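Local coordinates for protein glycoside Hydrolase (PDB 5T3B) that is a glycoside hydrolase of family 50 from a human gut bacterium, probably cleaving glycosidic bonds in a polysaccharide or its oligosaccharides, at residues A[423-435]-A[468-480]. Numbering follows the deposited sequence.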
loop_
_atom_site.group_PDB
_atom_site.type_symbol
_atom_site.label_atom_id
_atom_site.label_comp_id
_atom_site.label_asym_id
_atom_site.label_seq_id
_atom_site.Cartn_x
_atom_site.Cartn_y
_atom_site.Cartn_z
ATOM N N THR A 423 -1.958 -12.467 3.185
ATOM C CA THR A 423 -0.673 -12.128 3.743
ATOM C C THR A 423 0.337 -13.261 3.597
ATOM O O THR A 423 1.512 -12.977 3.352
ATOM C CB THR A 423 -0.799 -11.668 5.186
ATOM O OG1 THR A 423 -1.359 -12.686 6.023
ATOM C CG2 THR A 423 -1.573 -10.353 5.268
ATOM N N LEU A 424 -0.075 -14.516 3.735
ATOM C CA LEU A 424 0.875 -15.607 3.483
ATOM C C LEU A 424 1.392 -15.547 2.065
ATOM O O LEU A 424 2.579 -15.811 1.826
ATOM C CB LEU A 424 0.264 -16.957 3.816
ATOM C CG LEU A 424 0.056 -17.267 5.280
ATOM C CD1 LEU A 424 -0.872 -18.431 5.500
ATOM C CD2 LEU A 424 1.381 -17.501 5.981
ATOM N N GLY A 425 0.514 -15.242 1.126
ATOM C CA GLY A 425 0.936 -15.078 -0.233
ATOM C C GLY A 425 1.975 -14.008 -0.429
ATOM O O GLY A 425 2.912 -14.157 -1.201
ATOM N N LEU A 426 1.785 -12.879 0.281
ATOM C CA LEU A 426 2.731 -11.750 0.223
ATOM C C LEU A 426 4.048 -12.123 0.917
ATOM O O LEU A 426 5.113 -11.690 0.461
ATOM C CB LEU A 426 2.137 -10.533 0.847
ATOM C CG LEU A 426 0.942 -9.937 0.197
ATOM C CD1 LEU A 426 0.411 -8.726 0.922
ATOM C CD2 LEU A 426 1.199 -9.632 -1.291
ATOM N N LEU A 427 3.998 -12.874 2.014
ATOM C CA LEU A 427 5.208 -13.265 2.736
ATOM C C LEU A 427 6.147 -14.045 1.853
ATOM O O LEU A 427 7.351 -14.029 2.079
ATOM C CB LEU A 427 4.874 -13.983 4.033
ATOM C CG LEU A 427 4.318 -13.117 5.142
ATOM C CD1 LEU A 427 3.663 -13.975 6.225
ATOM C CD2 LEU A 427 5.331 -12.173 5.704
ATOM N N GLU A 428 5.606 -14.807 0.899
ATOM C CA GLU A 428 6.462 -15.558 0.007
ATOM C C GLU A 428 7.194 -14.708 -1.022
ATOM O O GLU A 428 8.166 -15.180 -1.637
ATOM C CB GLU A 428 5.658 -16.642 -0.717
ATOM C CG GLU A 428 5.090 -17.685 0.185
ATOM C CD GLU A 428 4.755 -18.967 -0.534
ATOM O OE1 GLU A 428 5.685 -19.718 -0.927
ATOM O OE2 GLU A 428 3.572 -19.208 -0.680
ATOM N N ALA A 429 6.739 -13.503 -1.240
ATOM C CA ALA A 429 7.376 -12.605 -2.186
ATOM C C ALA A 429 8.547 -11.905 -1.508
ATOM O O ALA A 429 8.348 -10.997 -0.671
ATOM C CB ALA A 429 6.388 -11.573 -2.740
ATOM N N LYS A 430 9.767 -12.252 -1.891
ATOM C CA LYS A 430 10.961 -11.694 -1.271
ATOM C C LYS A 430 11.164 -10.220 -1.575
ATOM O O LYS A 430 11.914 -9.532 -0.872
ATOM C CB LYS A 430 12.177 -12.467 -1.723
ATOM C CG LYS A 430 12.234 -13.898 -1.245
ATOM C CD LYS A 430 13.614 -14.517 -1.501
ATOM C CE LYS A 430 13.574 -16.016 -1.727
ATOM N NZ LYS A 430 14.957 -16.372 -2.059
ATOM N N ASN A 431 10.465 -9.741 -2.611
ATOM C CA ASN A 431 10.455 -8.345 -2.957
ATOM C C ASN A 431 9.321 -7.530 -2.338
ATOM O O ASN A 431 9.219 -6.329 -2.629
ATOM C CB ASN A 431 10.442 -8.122 -4.493
ATOM C CG ASN A 431 9.303 -8.813 -5.182
ATOM O OD1 ASN A 431 8.943 -9.962 -4.871
ATOM N ND2 ASN A 431 8.808 -8.166 -6.227
ATOM N N CYS A 432 8.523 -8.148 -1.457
ATOM C CA CYS A 432 7.489 -7.392 -0.738
ATOM C C CYS A 432 7.980 -7.091 0.669
ATOM O O CYS A 432 8.358 -8.044 1.368
ATOM C CB CYS A 432 6.207 -8.220 -0.682
ATOM S SG CYS A 432 4.877 -7.403 0.238
ATOM N N VAL A 433 7.990 -5.820 1.046
ATOM C CA VAL A 433 8.464 -5.431 2.352
ATOM C C VAL A 433 7.333 -5.247 3.395
ATOM O O VAL A 433 7.638 -4.930 4.527
ATOM C CB VAL A 433 9.295 -4.133 2.297
ATOM C CG1 VAL A 433 10.612 -4.402 1.611
ATOM C CG2 VAL A 433 8.572 -2.971 1.669
ATOM N N GLY A 434 6.074 -5.554 2.999
ATOM C CA GLY A 434 4.971 -5.627 3.883
ATOM C C GLY A 434 3.725 -4.996 3.289
ATOM O O GLY A 434 3.558 -4.870 2.063
ATOM N N TRP A 435 2.801 -4.709 4.199
ATOM C CA TRP A 435 1.433 -4.389 3.773
ATOM C C TRP A 435 0.752 -3.463 4.754
ATOM O O TRP A 435 1.198 -3.265 5.900
ATOM C CB TRP A 435 0.590 -5.674 3.608
ATOM C CG TRP A 435 0.455 -6.465 4.882
ATOM C CD1 TRP A 435 -0.317 -6.143 5.976
ATOM C CD2 TRP A 435 1.127 -7.688 5.216
ATOM N NE1 TRP A 435 -0.134 -7.081 6.952
ATOM C CE2 TRP A 435 0.705 -8.069 6.518
ATOM C CE3 TRP A 435 1.965 -8.553 4.511
ATOM C CZ2 TRP A 435 1.158 -9.227 7.142
ATOM C CZ3 TRP A 435 2.394 -9.703 5.128
ATOM C CH2 TRP A 435 1.985 -10.041 6.426
ATOM N N ILE A 468 -0.782 -13.994 12.296
ATOM C CA ILE A 468 0.175 -13.679 11.228
ATOM C C ILE A 468 1.212 -12.634 11.659
ATOM O O ILE A 468 2.422 -12.818 11.536
ATOM C CB ILE A 468 -0.542 -13.215 9.940
ATOM C CG1 ILE A 468 -1.390 -14.327 9.353
ATOM C CG2 ILE A 468 0.427 -12.556 8.944
ATOM C CD1 ILE A 468 -0.572 -15.333 8.584
ATOM N N ASN A 469 0.695 -11.515 12.128
ATOM C CA ASN A 469 1.533 -10.335 12.316
ATOM C C ASN A 469 2.622 -10.575 13.335
ATOM O O ASN A 469 3.745 -10.091 13.196
ATOM C CB ASN A 469 0.706 -9.146 12.757
ATOM C CG ASN A 469 -0.198 -8.645 11.673
ATOM O OD1 ASN A 469 -0.140 -9.007 10.517
ATOM N ND2 ASN A 469 -1.065 -7.713 12.090
ATOM N N TRP A 470 2.294 -11.352 14.375
ATOM C CA TRP A 470 3.313 -11.670 15.390
ATOM C C TRP A 470 4.436 -12.558 14.841
ATOM O O TRP A 470 5.511 -12.622 15.407
ATOM C CB TRP A 470 2.689 -12.468 16.519
ATOM C CG TRP A 470 1.694 -11.767 17.373
ATOM C CD1 TRP A 470 1.476 -10.423 17.511
ATOM C CD2 TRP A 470 0.765 -12.409 18.261
ATOM N NE1 TRP A 470 0.506 -10.203 18.443
ATOM C CE2 TRP A 470 0.033 -11.399 18.912
ATOM C CE3 TRP A 470 0.472 -13.760 18.540
ATOM C CZ2 TRP A 470 -0.993 -11.709 19.842
ATOM C CZ3 TRP A 470 -0.542 -14.048 19.426
ATOM C CH2 TRP A 470 -1.257 -13.056 20.055
ATOM N N ASN A 471 4.128 -13.291 13.784
ATOM C CA ASN A 471 4.957 -14.380 13.268
ATOM C C ASN A 471 5.631 -14.083 11.919
ATOM O O ASN A 471 6.281 -14.971 11.365
ATOM C CB ASN A 471 4.137 -15.691 13.207
ATOM C CG ASN A 471 3.873 -16.200 14.575
ATOM O OD1 ASN A 471 2.766 -16.050 15.172
ATOM N ND2 ASN A 471 4.901 -16.662 15.173
ATOM N N VAL A 472 5.493 -12.859 11.393
ATOM C CA VAL A 472 6.023 -12.609 10.081
ATOM C C VAL A 472 7.505 -12.964 9.936
ATOM O O VAL A 472 7.942 -13.456 8.885
ATOM C CB VAL A 472 5.751 -11.189 9.541
ATOM C CG1 VAL A 472 4.275 -10.974 9.309
ATOM C CG2 VAL A 472 6.333 -10.112 10.473
ATOM N N TYR A 473 8.294 -12.650 10.960
ATOM C CA TYR A 473 9.728 -12.852 10.832
ATOM C C TYR A 473 10.085 -14.352 10.763
ATOM O O TYR A 473 10.920 -14.776 9.980
ATOM C CB TYR A 473 10.478 -12.132 11.962
ATOM C CG TYR A 473 10.218 -10.646 12.000
ATOM C CD1 TYR A 473 10.750 -9.799 11.037
ATOM C CD2 TYR A 473 9.369 -10.078 12.919
ATOM C CE1 TYR A 473 10.534 -8.423 11.062
ATOM C CE2 TYR A 473 9.106 -8.732 12.948
ATOM C CZ TYR A 473 9.662 -7.883 11.995
ATOM O OH TYR A 473 9.464 -6.536 11.964
ATOM N N ASN A 474 9.416 -15.151 11.603
ATOM C CA ASN A 474 9.694 -16.591 11.563
ATOM C C ASN A 474 8.996 -17.311 10.386
ATOM O O ASN A 474 9.499 -18.310 9.883
ATOM C CB ASN A 474 9.496 -17.240 12.894
ATOM C CG ASN A 474 8.051 -17.305 13.341
ATOM O OD1 ASN A 474 7.237 -18.038 12.741
ATOM N ND2 ASN A 474 7.710 -16.541 14.341
ATOM N N LEU A 475 7.898 -16.730 9.886
ATOM C CA LEU A 475 7.306 -17.217 8.670
ATOM C C LEU A 475 8.245 -16.992 7.466
ATOM O O LEU A 475 8.345 -17.839 6.576
ATOM C CB LEU A 475 5.944 -16.587 8.434
ATOM C CG LEU A 475 4.838 -17.266 9.229
ATOM C CD1 LEU A 475 3.623 -16.335 9.333
ATOM C CD2 LEU A 475 4.458 -18.626 8.638
ATOM N N ILE A 476 8.818 -15.812 7.409
ATOM C CA ILE A 476 9.808 -15.510 6.380
ATOM C C ILE A 476 10.940 -16.538 6.436
ATOM O O ILE A 476 11.415 -16.984 5.405
ATOM C CB ILE A 476 10.244 -14.042 6.454
ATOM C CG1 ILE A 476 9.105 -13.193 5.894
ATOM C CG2 ILE A 476 11.572 -13.823 5.713
ATOM C CD1 ILE A 476 9.263 -11.735 6.237
ATOM N N ASP A 477 11.416 -16.822 7.628
ATOM C CA ASP A 477 12.496 -17.822 7.766
ATOM C C ASP A 477 12.033 -19.159 7.176
ATOM O O ASP A 477 12.800 -19.843 6.480
ATOM C CB ASP A 477 12.919 -18.022 9.206
ATOM C CG ASP A 477 13.683 -16.865 9.765
ATOM O OD1 ASP A 477 14.297 -16.090 9.023
ATOM O OD2 ASP A 477 13.633 -16.727 11.009
ATOM N N TYR A 478 10.818 -19.575 7.506
ATOM C CA TYR A 478 10.223 -20.822 6.968
ATOM C C TYR A 478 10.132 -20.821 5.454
ATOM O O TYR A 478 10.542 -21.763 4.797
ATOM C CB TYR A 478 8.856 -21.041 7.625
ATOM C CG TYR A 478 7.923 -21.976 6.936
ATOM C CD1 TYR A 478 7.992 -23.328 7.124
ATOM C CD2 TYR A 478 6.916 -21.526 6.114
ATOM C CE1 TYR A 478 7.084 -24.172 6.511
ATOM C CE2 TYR A 478 5.998 -22.330 5.526
ATOM C CZ TYR A 478 6.068 -23.686 5.686
ATOM O OH TYR A 478 5.142 -24.497 5.088
ATOM N N PHE A 479 9.680 -19.713 4.885
ATOM C CA PHE A 479 9.563 -19.646 3.434
ATOM C C PHE A 479 10.919 -19.612 2.704
ATOM O O PHE A 479 11.056 -20.131 1.618
ATOM C CB PHE A 479 8.704 -18.510 2.977
ATOM C CG PHE A 479 7.210 -18.738 3.228
ATOM C CD1 PHE A 479 6.554 -19.824 2.698
ATOM C CD2 PHE A 479 6.466 -17.819 3.947
ATOM C CE1 PHE A 479 5.215 -20.012 2.864
ATOM C CE2 PHE A 479 5.111 -18.002 4.149
ATOM C CZ PHE A 479 4.479 -19.073 3.557
ATOM N N ASP A 480 11.888 -18.952 3.308
ATOM C CA ASP A 480 13.150 -18.668 2.639
ATOM C C ASP A 480 14.196 -19.749 2.872
ATOM O O ASP A 480 15.247 -19.714 2.172
ATOM C CB ASP A 480 13.724 -17.325 3.134
ATOM C CG ASP A 480 12.992 -16.076 2.563
ATOM O OD1 ASP A 480 11.963 -16.236 1.855
ATOM O OD2 ASP A 480 13.468 -14.928 2.851
HETATM O O HOH W 1 15.578 -17.749 0.315
#
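Leu427 enters helix 472-480 as a knob into the hole formed by Val472, Leu475, Ile476 and Phe479. Its two methyls divide the work: CD1 meets Leu475 CD1 at 3.9 Å, while CD2 touches both Val472 CG1 and Ile476 CG1. With CG beside the backbone N and anti to the carbonyl carbon, chi1 (-72°) carries the branch over that helix. Further back, Ile468 CD1 reaches Leu424 CG at 3.9 Å, and Ile468 CG2 fills the corner near Thr423 OG1 and the Trp435 ring. Trp435 CH2 lies 3.8 Å from Val472 CG1, and one ring face is covered by Thr423 CG2. At the ring's edge, near its plane, Asn469 OD1 comes 3.6 Å from CZ2; both Trp435 NE1 and Asn469 OD1 are hydrogen-bonded to Tyr419 OH, so this buried polar corner is satisfied. Strand 432-437 runs parallel to and between strands 385-394 and 120-126, consistent with the (beta/alpha)8 barrel of family 50; outside it the last turn, 423-427, crosses helix 472-480 at -57°, and Leu427 and Ile476 both touch Tyr122. The fit stays close at partly exposed Phe479: Glu428 CG sits 3.5 Å from the ring centroid, a CH-pi contact over the face, with the carboxylate stacked 11° from the ring plane. Salt bridging to Arg61 and a hydrogen bond to Ser36 hold that carboxylate. An alanine in place of Phe479 would probably leave Glu428 CG and Leu427 CB without their aromatic partner and open a gap beside Leu424. The loose side begins where Lys430 and Asp480 pass in opposite directions, Lys430 CG 3.9 Å from Asp480 OD1 but NZ 4.9 Å from it. Asp480 salt-bridges Arg110, the lysine amine finds its stronger partner in Asn108, and a water joining Lys430 NZ to Asp480 O is doubtful, since the lysine has two conformers.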